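Long-range contacts in DUF1955 domain-containing protein (Sulfolobus tokodaii, PDB 1WY6), which is of unknown function, being an all-helical repeat protein of a hyperthermophilic archaeon whose helices pack in succession along the chain: residues Ser40-Phe45 with Gly66-Leu71; Trp44-Leu49 with Asp72-Leu77; Ser126-Ile131 with Ile149-Lys154; Lys109-Gly114 with Asn133-Val138; Ser79-Gly84 with Lys96-Leu101. One frame throughout, in Å; residues are numbered along the deposited sequence.

Contact 1. Residues Ser40-Phe45 with Gly66-Leu71; sequences SEYNWF and GSYFDL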
# COMPACT_ATOMS: atom_id res chain seq x y z
N SER A 40 0.95 -21.00 4.41
CA SER A 40 2.23 -21.20 3.74
C SER A 40 2.08 -21.99 2.44
O SER A 40 2.90 -22.87 2.14
CB SER A 40 3.18 -21.96 4.68
OG SER A 40 2.61 -23.19 5.09
N GLU A 41 1.05 -21.66 1.68
CA GLU A 41 0.76 -22.34 0.42
C GLU A 41 0.01 -21.43 -0.55
O GLU A 41 0.19 -21.52 -1.76
CB GLU A 41 -0.06 -23.61 0.70
CG GLU A 41 -0.90 -24.13 -0.47
CD GLU A 41 -0.07 -24.73 -1.59
OE1 GLU A 41 0.67 -23.99 -2.26
OE2 GLU A 41 -0.16 -25.96 -1.80
N TYR A 42 -0.84 -20.55 -0.02
CA TYR A 42 -1.60 -19.64 -0.86
C TYR A 42 -1.29 -18.18 -0.56
O TYR A 42 -1.81 -17.28 -1.22
CB TYR A 42 -3.11 -19.89 -0.69
CG TYR A 42 -3.64 -19.59 0.70
CD1 TYR A 42 -3.92 -20.63 1.59
CD2 TYR A 42 -3.88 -18.28 1.12
CE1 TYR A 42 -4.44 -20.37 2.86
CE2 TYR A 42 -4.39 -18.01 2.38
CZ TYR A 42 -4.67 -19.06 3.25
OH TYR A 42 -5.19 -18.80 4.50
N ASN A 43 -0.46 -17.95 0.44
CA ASN A 43 -0.10 -16.61 0.86
C ASN A 43 0.46 -15.73 -0.26
O ASN A 43 0.18 -14.53 -0.33
CB ASN A 43 0.90 -16.65 2.00
CG ASN A 43 1.01 -15.33 2.71
OD1 ASN A 43 0.14 -14.98 3.50
ND2 ASN A 43 2.07 -14.58 2.42
N TRP A 44 1.27 -16.34 -1.12
CA TRP A 44 1.91 -15.66 -2.25
C TRP A 44 0.89 -14.98 -3.17
O TRP A 44 1.21 -14.02 -3.86
CB TRP A 44 2.69 -16.66 -3.10
CG TRP A 44 1.77 -17.67 -3.73
CD1 TRP A 44 1.26 -18.79 -3.15
CD2 TRP A 44 1.16 -17.58 -5.03
NE1 TRP A 44 0.37 -19.40 -4.00
CE2 TRP A 44 0.29 -18.68 -5.16
CE3 TRP A 44 1.27 -16.67 -6.09
CZ2 TRP A 44 -0.47 -18.90 -6.32
CZ3 TRP A 44 0.51 -16.90 -7.25
CH2 TRP A 44 -0.35 -18.00 -7.34
N PHE A 45 -0.33 -15.52 -3.19
CA PHE A 45 -1.38 -15.00 -4.07
C PHE A 45 -1.67 -13.51 -3.91
O PHE A 45 -1.80 -12.81 -4.90
CB PHE A 45 -2.69 -15.76 -3.86
CG PHE A 45 -3.81 -15.27 -4.73
CD1 PHE A 45 -3.85 -15.59 -6.09
CD2 PHE A 45 -4.83 -14.49 -4.20
CE1 PHE A 45 -4.90 -15.15 -6.89
CE2 PHE A 45 -5.88 -14.05 -5.00
CZ PHE A 45 -5.91 -14.38 -6.35
N GLY A 66 -7.72 -9.36 2.99
CA GLY A 66 -6.38 -9.02 3.44
C GLY A 66 -5.95 -9.80 4.67
O GLY A 66 -4.81 -10.28 4.74
N SER A 67 -6.86 -9.94 5.63
CA SER A 67 -6.58 -10.63 6.88
C SER A 67 -6.16 -12.09 6.77
O SER A 67 -5.59 -12.63 7.71
CB SER A 67 -7.81 -10.53 7.81
OG SER A 67 -8.93 -11.19 7.25
N TYR A 68 -6.43 -12.73 5.63
CA TYR A 68 -6.04 -14.13 5.44
C TYR A 68 -4.60 -14.31 5.00
O TYR A 68 -4.11 -15.45 4.92
CB TYR A 68 -6.94 -14.81 4.40
CG TYR A 68 -8.36 -15.02 4.85
CD1 TYR A 68 -9.31 -14.03 4.70
CD2 TYR A 68 -8.74 -16.22 5.47
CE1 TYR A 68 -10.63 -14.22 5.13
CE2 TYR A 68 -10.04 -16.42 5.91
CZ TYR A 68 -10.98 -15.42 5.74
OH TYR A 68 -12.28 -15.62 6.15
N PHE A 69 -3.91 -13.21 4.73
CA PHE A 69 -2.52 -13.28 4.26
C PHE A 69 -1.55 -12.55 5.16
O PHE A 69 -1.94 -11.74 6.00
CB PHE A 69 -2.42 -12.68 2.86
CG PHE A 69 -3.36 -13.28 1.85
CD1 PHE A 69 -2.94 -14.31 1.00
CD2 PHE A 69 -4.68 -12.82 1.74
CE1 PHE A 69 -3.80 -14.86 0.06
CE2 PHE A 69 -5.55 -13.37 0.80
CZ PHE A 69 -5.12 -14.39 -0.04
N ASP A 70 -0.26 -12.84 4.98
CA ASP A 70 0.80 -12.16 5.71
C ASP A 70 1.38 -11.19 4.69
O ASP A 70 2.23 -11.57 3.89
CB ASP A 70 1.90 -13.14 6.14
CG ASP A 70 1.44 -14.08 7.23
OD1 ASP A 70 0.83 -13.59 8.21
OD2 ASP A 70 1.69 -15.30 7.11
N LEU A 71 0.89 -9.95 4.70
CA LEU A 71 1.36 -8.94 3.76
C LEU A 71 2.84 -8.64 3.90
O LEU A 71 3.50 -8.26 2.93
CB LEU A 71 0.55 -7.65 3.93
CG LEU A 71 -0.83 -7.58 3.27
CD1 LEU A 71 -1.53 -6.31 3.70
CD2 LEU A 71 -0.70 -7.61 1.77
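The two backbones come closest at Asn-43 and Phe-69, whose CA atoms are 5.3 Å apart, where the turn leading into helix 44-52 meets the loop that follows helix 55-65. The amide of Asn-43 bridges to the loop main chain. Its CG stands anti to the backbone N (chi1 -164°), and its OD1 takes the N-H of Asp-70 on a lone pair, with N to OD1 2.6 Å and the N-H...O angle 165°. From the same amide ND2 reaches back to the carbonyl O of Asp-70 in a weak bond of 3.4 Å, so one side chain meets both polar groups of one residue's main chain. An alanine in place of Asn-43 would probably leave the Asp-70 N-H without its acceptor and let the loop shift against the turn. Beside these bonds the aromatic rings pack. Tyr-42 presents its edge to the face of Phe-69 in an offset edge-to-face pair, planes at 86°, with Tyr-42 CD2 3.6 Å from Phe-69 CE1. That same CE1 lies 3.4 Å from the carbonyl O of Tyr-42, which sits at the rim of the Phe-69 ring. Phe-69 CZ reaches Phe-45 CD2 at 4.2 Å. Nearby, Tyr-42 and Tyr-68 both lean on Thr-34 of helix 23-36, Phe-45 packs on Val-30 of that helix and on Lys-15 of helix 7-19, and Phe-69 rests on Ile-46 of helix 44-52.

Contact 2. Residues Trp44-Leu49 with Asp72-Leu77; sequences WFICNL and DKCQNL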
# COMPACT_ATOMS: atom_id res chain seq x y z
N TRP A 44 1.27 -16.34 -1.12
CA TRP A 44 1.91 -15.66 -2.25
C TRP A 44 0.89 -14.98 -3.17
O TRP A 44 1.21 -14.02 -3.86
CB TRP A 44 2.69 -16.66 -3.10
CG TRP A 44 1.77 -17.67 -3.73
CD1 TRP A 44 1.26 -18.79 -3.15
CD2 TRP A 44 1.16 -17.58 -5.03
NE1 TRP A 44 0.37 -19.40 -4.00
CE2 TRP A 44 0.29 -18.68 -5.16
CE3 TRP A 44 1.27 -16.67 -6.09
CZ2 TRP A 44 -0.47 -18.90 -6.32
CZ3 TRP A 44 0.51 -16.90 -7.25
CH2 TRP A 44 -0.35 -18.00 -7.34
N PHE A 45 -0.33 -15.52 -3.19
CA PHE A 45 -1.38 -15.00 -4.07
C PHE A 45 -1.67 -13.51 -3.91
O PHE A 45 -1.80 -12.81 -4.90
CB PHE A 45 -2.69 -15.76 -3.86
CG PHE A 45 -3.81 -15.27 -4.73
CD1 PHE A 45 -3.85 -15.59 -6.09
CD2 PHE A 45 -4.83 -14.49 -4.20
CE1 PHE A 45 -4.90 -15.15 -6.89
CE2 PHE A 45 -5.88 -14.05 -5.00
CZ PHE A 45 -5.91 -14.38 -6.35
N ILE A 46 -1.78 -13.05 -2.68
CA ILE A 46 -2.09 -11.64 -2.43
C ILE A 46 -1.02 -10.70 -2.99
O ILE A 46 -1.34 -9.64 -3.53
CB ILE A 46 -2.31 -11.38 -0.92
CG1 ILE A 46 -3.08 -10.07 -0.74
CG2 ILE A 46 -0.97 -11.35 -0.17
CD1 ILE A 46 -4.48 -10.09 -1.41
N CYS A 47 0.25 -11.09 -2.86
CA CYS A 47 1.36 -10.29 -3.37
C CYS A 47 1.24 -10.20 -4.88
O CYS A 47 1.43 -9.15 -5.48
CB CYS A 47 2.71 -10.94 -3.04
SG CYS A 47 3.01 -11.38 -1.30
N ASN A 48 0.93 -11.34 -5.48
CA ASN A 48 0.79 -11.46 -6.92
C ASN A 48 -0.36 -10.56 -7.41
O ASN A 48 -0.19 -9.80 -8.37
CB ASN A 48 0.55 -12.94 -7.28
CG ASN A 48 0.56 -13.21 -8.77
OD1 ASN A 48 -0.42 -12.98 -9.46
ND2 ASN A 48 1.69 -13.71 -9.27
N LEU A 49 -1.51 -10.63 -6.75
CA LEU A 49 -2.64 -9.80 -7.15
C LEU A 49 -2.30 -8.31 -7.08
O LEU A 49 -2.51 -7.57 -8.04
CB LEU A 49 -3.86 -10.05 -6.26
CG LEU A 49 -5.09 -9.19 -6.58
CD1 LEU A 49 -5.70 -9.61 -7.91
CD2 LEU A 49 -6.13 -9.33 -5.47
N ASP A 72 3.37 -8.82 5.11
CA ASP A 72 4.78 -8.55 5.37
C ASP A 72 5.68 -9.45 4.54
O ASP A 72 6.88 -9.19 4.41
CB ASP A 72 5.09 -8.71 6.87
CG ASP A 72 4.95 -10.14 7.35
OD1 ASP A 72 3.84 -10.71 7.26
OD2 ASP A 72 5.95 -10.70 7.83
N LYS A 73 5.12 -10.52 3.99
CA LYS A 73 5.91 -11.42 3.17
C LYS A 73 6.01 -10.92 1.73
O LYS A 73 6.84 -11.38 0.95
CB LYS A 73 5.32 -12.83 3.21
CG LYS A 73 5.60 -13.52 4.54
CD LYS A 73 5.16 -14.97 4.55
CE LYS A 73 5.47 -15.56 5.92
NZ LYS A 73 4.92 -14.68 6.99
N CYS A 74 5.17 -9.93 1.40
CA CYS A 74 5.16 -9.34 0.07
C CYS A 74 6.30 -8.34 -0.07
O CYS A 74 6.56 -7.55 0.84
CB CYS A 74 3.83 -8.64 -0.20
SG CYS A 74 2.37 -9.74 -0.28
N GLN A 75 6.98 -8.37 -1.22
CA GLN A 75 8.10 -7.48 -1.50
C GLN A 75 7.69 -6.30 -2.39
O GLN A 75 8.47 -5.38 -2.61
CB GLN A 75 9.22 -8.27 -2.19
CG GLN A 75 9.61 -9.55 -1.48
CD GLN A 75 10.26 -9.29 -0.14
OE1 GLN A 75 10.21 -10.13 0.76
NE2 GLN A 75 10.90 -8.14 0.00
N ASN A 76 6.46 -6.35 -2.90
CA ASN A 76 5.93 -5.32 -3.79
C ASN A 76 4.88 -4.42 -3.13
O ASN A 76 3.98 -3.92 -3.81
CB ASN A 76 5.31 -5.97 -5.04
CG ASN A 76 4.19 -6.96 -4.70
OD1 ASN A 76 3.49 -7.45 -5.59
ND2 ASN A 76 4.03 -7.28 -3.42
N LEU A 77 5.00 -4.20 -1.82
CA LEU A 77 4.03 -3.37 -1.12
C LEU A 77 4.04 -1.91 -1.56
O LEU A 77 3.19 -1.12 -1.12
CB LEU A 77 4.18 -3.49 0.39
CG LEU A 77 3.82 -4.88 0.93
CD1 LEU A 77 3.59 -4.79 2.43
CD2 LEU A 77 2.55 -5.41 0.25
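The carbonyl O of Cys-47 is approached by the end of the Asn-76 side chain, with OD1 as modelled 2.7 Å from that O. The orientation of this amide is doubtful, so the nature of the approach stays open. An alanine in place of Asn-76 would probably leave the Cys-47 carbonyl without the amide group now set against it. What certainly joins the segments is covalent: Cys-47 SG and Cys-74 SG form a disulfide of 2.0 Å. Its torsion about the S-S bond is -88°, close to the relaxed right angle, and its sign makes the bridge left-handed. Both sulfurs stand anti to their own carbonyl carbons (chi1 -53° for Cys-47, -66° for Cys-74), and Cys-47 CB and Cys-74 CB end up 3.8 Å apart. Ile-46 adds an apolar touch from the preceding residue of the helix, its CG2 branch lying 3.7 Å from Cys-74 SG. The bridge thus ties helix 44-52 to the long loop before helix 78-86, a few residues before Leu-77, which packs on Ile-100 and Leu-101 of helix 92-103. A disulfide fastening a loop to a helix of a helical repeat array is consistent with the protein's hyperthermophilic origin.

Contact 3. Residues Ser126-Ile131 with Ile149-Lys154; sequences SILVAI and IEACKK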
# COMPACT_ATOMS: atom_id res chain seq x y z
N SER A 126 -2.19 15.03 4.07
CA SER A 126 -2.08 13.80 4.86
C SER A 126 -1.11 12.81 4.24
O SER A 126 -0.23 12.26 4.91
CB SER A 126 -3.45 13.15 5.04
OG SER A 126 -4.04 12.86 3.79
N ILE A 127 -1.26 12.59 2.94
CA ILE A 127 -0.38 11.67 2.23
C ILE A 127 1.07 12.17 2.27
O ILE A 127 1.99 11.40 2.54
CB ILE A 127 -0.90 11.47 0.77
CG1 ILE A 127 -2.22 10.69 0.82
CG2 ILE A 127 0.12 10.72 -0.06
CD1 ILE A 127 -3.05 10.71 -0.46
N LEU A 128 1.28 13.47 2.02
CA LEU A 128 2.63 14.03 2.07
C LEU A 128 3.22 13.77 3.46
O LEU A 128 4.40 13.44 3.60
CB LEU A 128 2.60 15.54 1.82
CG LEU A 128 2.22 16.04 0.43
CD1 LEU A 128 1.97 17.54 0.48
CD2 LEU A 128 3.33 15.71 -0.56
N VAL A 129 2.39 13.93 4.49
CA VAL A 129 2.84 13.72 5.86
C VAL A 129 3.18 12.25 6.13
O VAL A 129 4.18 11.96 6.78
CB VAL A 129 1.78 14.18 6.88
CG1 VAL A 129 2.12 13.66 8.26
CG2 VAL A 129 1.72 15.71 6.90
N ALA A 130 2.34 11.34 5.65
CA ALA A 130 2.55 9.91 5.84
C ALA A 130 3.90 9.49 5.25
O ALA A 130 4.72 8.90 5.95
CB ALA A 130 1.41 9.11 5.20
N ILE A 131 4.14 9.81 3.98
CA ILE A 131 5.40 9.46 3.32
C ILE A 131 6.61 10.17 3.93
O ILE A 131 7.69 9.57 4.06
CB ILE A 131 5.36 9.78 1.79
CG1 ILE A 131 4.42 8.81 1.06
CG2 ILE A 131 6.75 9.63 1.18
CD1 ILE A 131 2.96 9.06 1.28
N ILE A 149 7.37 20.43 4.21
CA ILE A 149 7.33 21.83 3.81
C ILE A 149 6.15 22.01 2.86
O ILE A 149 5.39 22.96 2.99
CB ILE A 149 8.65 22.27 3.12
CG1 ILE A 149 9.76 22.41 4.17
CG2 ILE A 149 8.45 23.58 2.38
CD1 ILE A 149 11.12 22.74 3.60
N GLU A 150 6.01 21.08 1.91
CA GLU A 150 4.90 21.13 0.96
C GLU A 150 3.56 20.96 1.67
O GLU A 150 2.58 21.61 1.32
CB GLU A 150 5.06 20.05 -0.11
CG GLU A 150 3.90 20.02 -1.10
CD GLU A 150 3.79 21.29 -1.94
OE1 GLU A 150 2.69 21.53 -2.49
OE2 GLU A 150 4.78 22.04 -2.05
N ALA A 151 3.52 20.09 2.68
CA ALA A 151 2.29 19.86 3.44
C ALA A 151 1.91 21.13 4.21
O ALA A 151 0.73 21.46 4.35
CB ALA A 151 2.48 18.71 4.41
N CYS A 152 2.92 21.83 4.72
CA CYS A 152 2.70 23.06 5.46
C CYS A 152 2.10 24.07 4.48
O CYS A 152 1.15 24.79 4.79
CB CYS A 152 4.04 23.56 6.03
SG CYS A 152 3.99 25.20 6.82
N LYS A 153 2.66 24.10 3.27
CA LYS A 153 2.18 24.99 2.22
C LYS A 153 0.72 24.69 1.89
O LYS A 153 -0.07 25.61 1.64
CB LYS A 153 3.03 24.84 0.97
CG LYS A 153 2.59 25.71 -0.19
CD LYS A 153 3.53 25.57 -1.37
CE LYS A 153 3.12 26.47 -2.52
NZ LYS A 153 4.25 26.64 -3.50
N LYS A 154 0.36 23.41 1.89
CA LYS A 154 -1.01 22.99 1.60
C LYS A 154 -1.94 23.27 2.77
O LYS A 154 -3.13 22.96 2.70
CB LYS A 154 -1.07 21.50 1.26
CG LYS A 154 -0.51 21.12 -0.10
CD LYS A 154 -0.73 19.63 -0.35
CE LYS A 154 -0.30 19.25 -1.75
NZ LYS A 154 -1.11 19.95 -2.77
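Leu-128 pushes its CD1 methyl into the angle between two charged side chains, meeting only their aliphatic parts. Glu-150 offers CG at 3.5 Å from Leu-128 CD1, and Lys-154, one turn further on, offers CD at 3.5 Å from the same methyl. The lysine chain runs across the leucine at about a right angle. Leu-128 CG is anti to its carbonyl carbon, and chi2 of 168° carries CD1 outward to the other helix, where it also meets the backbone N of Ala-151 at 3.7 Å. Behind that tip Ala-151 fits close to the backbone: its CB is 4.1 Å from Leu-128 CB and 4.0 Å from Val-129 CG2. The small residue suits an approach of 8.8 Å between the axes of the segments 126-131 and 149-153, which run nearly antiparallel at 161°. Leu-128 also packs on Leu-147 and on Ile-117, while Cys-152, pointing away, is joined to Cys-160 of helix 157-164 by a disulfide. With no polar bond between the segments and side chains meeting only through carbon, the pair is held by shape and by burial of hydrocarbon, methylenes of Glu-150 and Lys-154 included.

Contact 4. Residues Lys109-Gly114 with Asn133-Val138; sequences KLEEIG and NALRRV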
# COMPACT_ATOMS: atom_id res chain seq x y z
N LYS A 109 12.15 2.19 -2.35
CA LYS A 109 10.74 2.28 -2.71
C LYS A 109 10.11 3.54 -2.11
O LYS A 109 9.39 4.27 -2.79
CB LYS A 109 10.00 1.02 -2.23
CG LYS A 109 10.53 -0.28 -2.84
CD LYS A 109 10.38 -0.28 -4.37
CE LYS A 109 11.20 -1.38 -5.04
NZ LYS A 109 10.75 -2.74 -4.66
N LEU A 110 10.39 3.80 -0.83
CA LEU A 110 9.86 4.99 -0.16
C LEU A 110 10.31 6.29 -0.85
O LEU A 110 9.54 7.25 -0.95
CB LEU A 110 10.30 5.01 1.31
CG LEU A 110 9.70 3.89 2.17
CD1 LEU A 110 10.36 3.85 3.54
CD2 LEU A 110 8.19 4.10 2.29
N GLU A 111 11.56 6.32 -1.33
CA GLU A 111 12.08 7.52 -2.01
C GLU A 111 11.40 7.71 -3.37
O GLU A 111 11.12 8.84 -3.77
CB GLU A 111 13.59 7.42 -2.22
CG GLU A 111 14.38 7.39 -0.93
CD GLU A 111 15.83 7.76 -1.15
OE1 GLU A 111 16.65 7.52 -0.24
OE2 GLU A 111 16.14 8.32 -2.23
N GLU A 112 11.17 6.61 -4.07
CA GLU A 112 10.48 6.68 -5.36
C GLU A 112 9.10 7.32 -5.16
O GLU A 112 8.70 8.22 -5.89
CB GLU A 112 10.35 5.26 -5.94
CG GLU A 112 11.68 4.70 -6.41
CD GLU A 112 11.69 3.19 -6.52
OE1 GLU A 112 10.59 2.60 -6.63
OE2 GLU A 112 12.79 2.59 -6.51
N ILE A 113 8.36 6.85 -4.15
CA ILE A 113 7.04 7.42 -3.86
C ILE A 113 7.21 8.92 -3.55
O ILE A 113 6.43 9.76 -4.00
CB ILE A 113 6.39 6.75 -2.64
CG1 ILE A 113 5.92 5.34 -2.99
CG2 ILE A 113 5.22 7.58 -2.14
CD1 ILE A 113 4.77 5.32 -3.99
N GLY A 114 8.24 9.23 -2.76
CA GLY A 114 8.49 10.61 -2.39
C GLY A 114 8.67 11.54 -3.57
O GLY A 114 8.12 12.64 -3.59
N ASN A 133 7.10 11.16 7.05
CA ASN A 133 7.44 10.51 8.30
C ASN A 133 8.00 9.09 8.10
O ASN A 133 8.84 8.64 8.88
CB ASN A 133 6.21 10.52 9.21
CG ASN A 133 5.90 11.92 9.76
OD1 ASN A 133 4.84 12.17 10.32
ND2 ASN A 133 6.85 12.83 9.60
N ALA A 134 7.54 8.40 7.06
CA ALA A 134 8.07 7.06 6.78
C ALA A 134 9.51 7.24 6.28
O ALA A 134 10.42 6.50 6.65
CB ALA A 134 7.22 6.36 5.72
N LEU A 135 9.71 8.24 5.43
CA LEU A 135 11.03 8.51 4.89
C LEU A 135 12.02 8.83 6.01
O LEU A 135 13.12 8.30 6.05
CB LEU A 135 10.98 9.67 3.88
CG LEU A 135 10.43 9.31 2.50
CD1 LEU A 135 10.13 10.58 1.70
CD2 LEU A 135 11.44 8.43 1.76
N ARG A 136 11.61 9.71 6.92
CA ARG A 136 12.48 10.09 8.02
C ARG A 136 12.89 8.83 8.79
O ARG A 136 13.99 8.76 9.34
CB ARG A 136 11.77 11.10 8.92
CG ARG A 136 12.69 11.95 9.76
CD ARG A 136 11.96 13.17 10.28
NE ARG A 136 11.84 14.21 9.27
CZ ARG A 136 10.83 15.08 9.19
NH1 ARG A 136 10.82 16.00 8.23
NH2 ARG A 136 9.83 15.02 10.05
N ARG A 137 12.01 7.83 8.80
CA ARG A 137 12.29 6.57 9.49
C ARG A 137 13.35 5.73 8.79
O ARG A 137 13.91 4.82 9.39
CB ARG A 137 11.01 5.73 9.65
CG ARG A 137 10.02 6.24 10.71
CD ARG A 137 8.88 5.25 10.90
NE ARG A 137 9.34 3.95 11.40
CZ ARG A 137 8.64 2.82 11.36
NH1 ARG A 137 7.42 2.80 10.83
NH2 ARG A 137 9.17 1.69 11.84
N VAL A 138 13.62 6.01 7.51
CA VAL A 138 14.65 5.27 6.78
C VAL A 138 15.93 6.10 6.58
O VAL A 138 16.83 5.70 5.85
CB VAL A 138 14.16 4.74 5.39
CG1 VAL A 138 13.26 3.53 5.58
CG2 VAL A 138 13.42 5.83 4.64
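The flat group is the peptide between Leu-110 and Glu-111, and Leu-135 lays its CD2 methyl over one face of it. CD2 stands 3.5 Å from Leu-110 O and 3.7 Å from Glu-111 N. The same methyl reaches Leu-110 CB at 3.6 Å, touching both the peptide and the first side-chain carbon. Leu-110 answers with CD1, carried out by an anti chi2 (171°), which lies 3.6 Å from Val-138 CG1. Its other methyl, CD2, is 4.2 Å from Ala-134 CB. Glu-111 borders the patch with its CG, crossing Leu-135 at about a right angle, while its carboxylate salt-bridges Arg-107 and Arg-115. Gly-114, having no side chain, lets Leu-135 CD1 come to 4.4 Å from its CA. The axes of the segments 109-114 and 133-137 approach to 9.8 Å, their directions 145° apart, and Leu-110 also packs on Leu-98 and Leu-101 of helix 92-103. A roughly antiparallel pair packed through aliphatic side chains, with a third helix against Leu-110, fits the stacked helices of a helical repeat protein.

Contact 5. Residues Ser79-Gly84 with Lys96-Leu101; sequences SVVECG and KALDIL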
# COMPACT_ATOMS: atom_id res chain seq x y z
N SER A 79 3.19 -1.16 -4.28
CA SER A 79 1.97 -1.18 -5.09
C SER A 79 0.76 -0.68 -4.29
O SER A 79 -0.15 -0.05 -4.83
CB SER A 79 1.67 -2.61 -5.57
OG SER A 79 2.77 -3.19 -6.26
N VAL A 80 0.76 -0.97 -3.00
CA VAL A 80 -0.35 -0.55 -2.14
C VAL A 80 -0.28 0.95 -1.89
O VAL A 80 -1.30 1.64 -1.92
CB VAL A 80 -0.35 -1.32 -0.80
CG1 VAL A 80 -1.40 -0.75 0.14
CG2 VAL A 80 -0.63 -2.79 -1.07
N VAL A 81 0.92 1.47 -1.64
CA VAL A 81 1.10 2.89 -1.41
C VAL A 81 0.74 3.66 -2.69
O VAL A 81 0.13 4.73 -2.63
CB VAL A 81 2.56 3.21 -1.04
CG1 VAL A 81 2.68 4.69 -0.69
CG2 VAL A 81 3.01 2.32 0.11
N GLU A 82 1.13 3.10 -3.83
CA GLU A 82 0.85 3.71 -5.14
C GLU A 82 -0.65 3.92 -5.32
O GLU A 82 -1.07 4.94 -5.86
CB GLU A 82 1.36 2.82 -6.27
CG GLU A 82 2.85 2.89 -6.53
CD GLU A 82 3.31 4.26 -7.01
OE1 GLU A 82 2.48 5.02 -7.57
OE2 GLU A 82 4.51 4.58 -6.84
N CYS A 83 -1.45 2.94 -4.91
CA CYS A 83 -2.90 3.08 -5.04
C CYS A 83 -3.40 4.13 -4.06
O CYS A 83 -4.41 4.78 -4.28
CB CYS A 83 -3.60 1.75 -4.80
SG CYS A 83 -3.57 0.65 -6.26
N GLY A 84 -2.68 4.30 -2.96
CA GLY A 84 -3.06 5.33 -2.01
C GLY A 84 -2.87 6.68 -2.69
O GLY A 84 -3.73 7.55 -2.62
N LYS A 96 -0.18 0.45 6.82
CA LYS A 96 0.48 -0.81 7.14
C LYS A 96 1.57 -1.13 6.11
O LYS A 96 2.63 -1.60 6.46
CB LYS A 96 -0.53 -1.97 7.19
CG LYS A 96 -1.49 -1.90 8.36
CD LYS A 96 -2.53 -3.01 8.29
CE LYS A 96 -3.56 -2.88 9.40
NZ LYS A 96 -4.59 -3.96 9.32
N ALA A 97 1.28 -0.85 4.83
CA ALA A 97 2.24 -1.09 3.74
C ALA A 97 3.48 -0.22 3.95
O ALA A 97 4.60 -0.65 3.72
CB ALA A 97 1.60 -0.77 2.40
N LEU A 98 3.24 1.02 4.38
CA LEU A 98 4.33 1.95 4.66
C LEU A 98 5.19 1.41 5.80
O LEU A 98 6.41 1.35 5.69
CB LEU A 98 3.79 3.33 5.04
CG LEU A 98 3.32 4.26 3.91
CD1 LEU A 98 2.58 5.45 4.51
CD2 LEU A 98 4.52 4.72 3.10
N ASP A 99 4.55 1.01 6.90
CA ASP A 99 5.26 0.49 8.06
C ASP A 99 6.08 -0.73 7.67
O ASP A 99 7.23 -0.87 8.10
CB ASP A 99 4.29 0.14 9.20
CG ASP A 99 3.55 1.36 9.74
OD1 ASP A 99 4.05 2.49 9.56
OD2 ASP A 99 2.48 1.19 10.37
N ILE A 100 5.50 -1.61 6.86
CA ILE A 100 6.22 -2.81 6.42
C ILE A 100 7.39 -2.43 5.52
O ILE A 100 8.46 -3.04 5.60
CB ILE A 100 5.27 -3.79 5.69
CG1 ILE A 100 4.29 -4.39 6.71
CG2 ILE A 100 6.07 -4.88 5.02
CD1 ILE A 100 3.11 -5.10 6.08
N LEU A 101 7.20 -1.44 4.65
CA LEU A 101 8.29 -1.01 3.77
C LEU A 101 9.46 -0.50 4.61
O LEU A 101 10.61 -0.80 4.32
CB LEU A 101 7.83 0.08 2.81
CG LEU A 101 6.86 -0.35 1.70
CD1 LEU A 101 6.49 0.84 0.85
CD2 LEU A 101 7.49 -1.44 0.85
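Val-81 and Val-80 owe their contacts to the same staggering of their methyls: in each, CG1 is anti to the backbone N (chi1 -175° and 173°), with CG2 anti to the carbonyl carbon, and both side chains meet Ala-97. The setting is a roughly antiparallel pair of consecutive helices in the helical repeat array, with the short segments 79-84 and 96-101 running at 139° and approaching to 9.2 Å. Val-80 brings CG1 to 3.8 Å from Ala-97 CB. Val-81 uses CG2, the branch that meets three residues of the other helix in turn: Ala-97, Leu-98 and Leu-101. With its single methyl, Ala-97 lets the two helices come together where the backbones are nearest, Val-80 CA to Ala-97 CA being 6.4 Å. Leu-98 CD2 and Leu-101 CD1 reach the Val-81 methyl from different directions, Leu-101 coming across it obliquely. All five touching residues are buried, and the interface is hydrocarbon throughout. Neighbouring helices close in around it: Val-80 packs on Met-58 and Phe-59 of helix 55-65, Val-81 on Ile-113 of helix 107-117, and Leu-98 on Ala-130 and Ala-134 of helix 125-137. Cys-83, in the same helix as the valines, is tied to Cys-55 by a disulfide. At the middle of the contact, Val-81 CG2 sits 3.9 Å from Leu-101 CD1 and 4.1 Å from both Leu-98 CD2 and Ala-97 CB.

How the contacts relate
Contact 5 sits almost at the chain's centre and is wholly buried and apolar, whereas contacts 1 and 3 lie toward opposite ends, their centres about 32 Å apart. Contact 1, though also buried, is the one with a clear hydrogen bond across it, backed by a weak one; contact 2 starts from the same part of helix 44-52 but relies on a covalent bridge, and both hold the loop before helix 78-86. Contacts 3 and 4 share helix 125-137 and alternate along the chain, meeting through Ile-131 and Ile-113. Contact 4 is buried, while contact 3 is partly exposed and draws on charged side chains' methylenes. Contact 5 touches all four others, its Leu-98 reaching Leu-110 of contact 4.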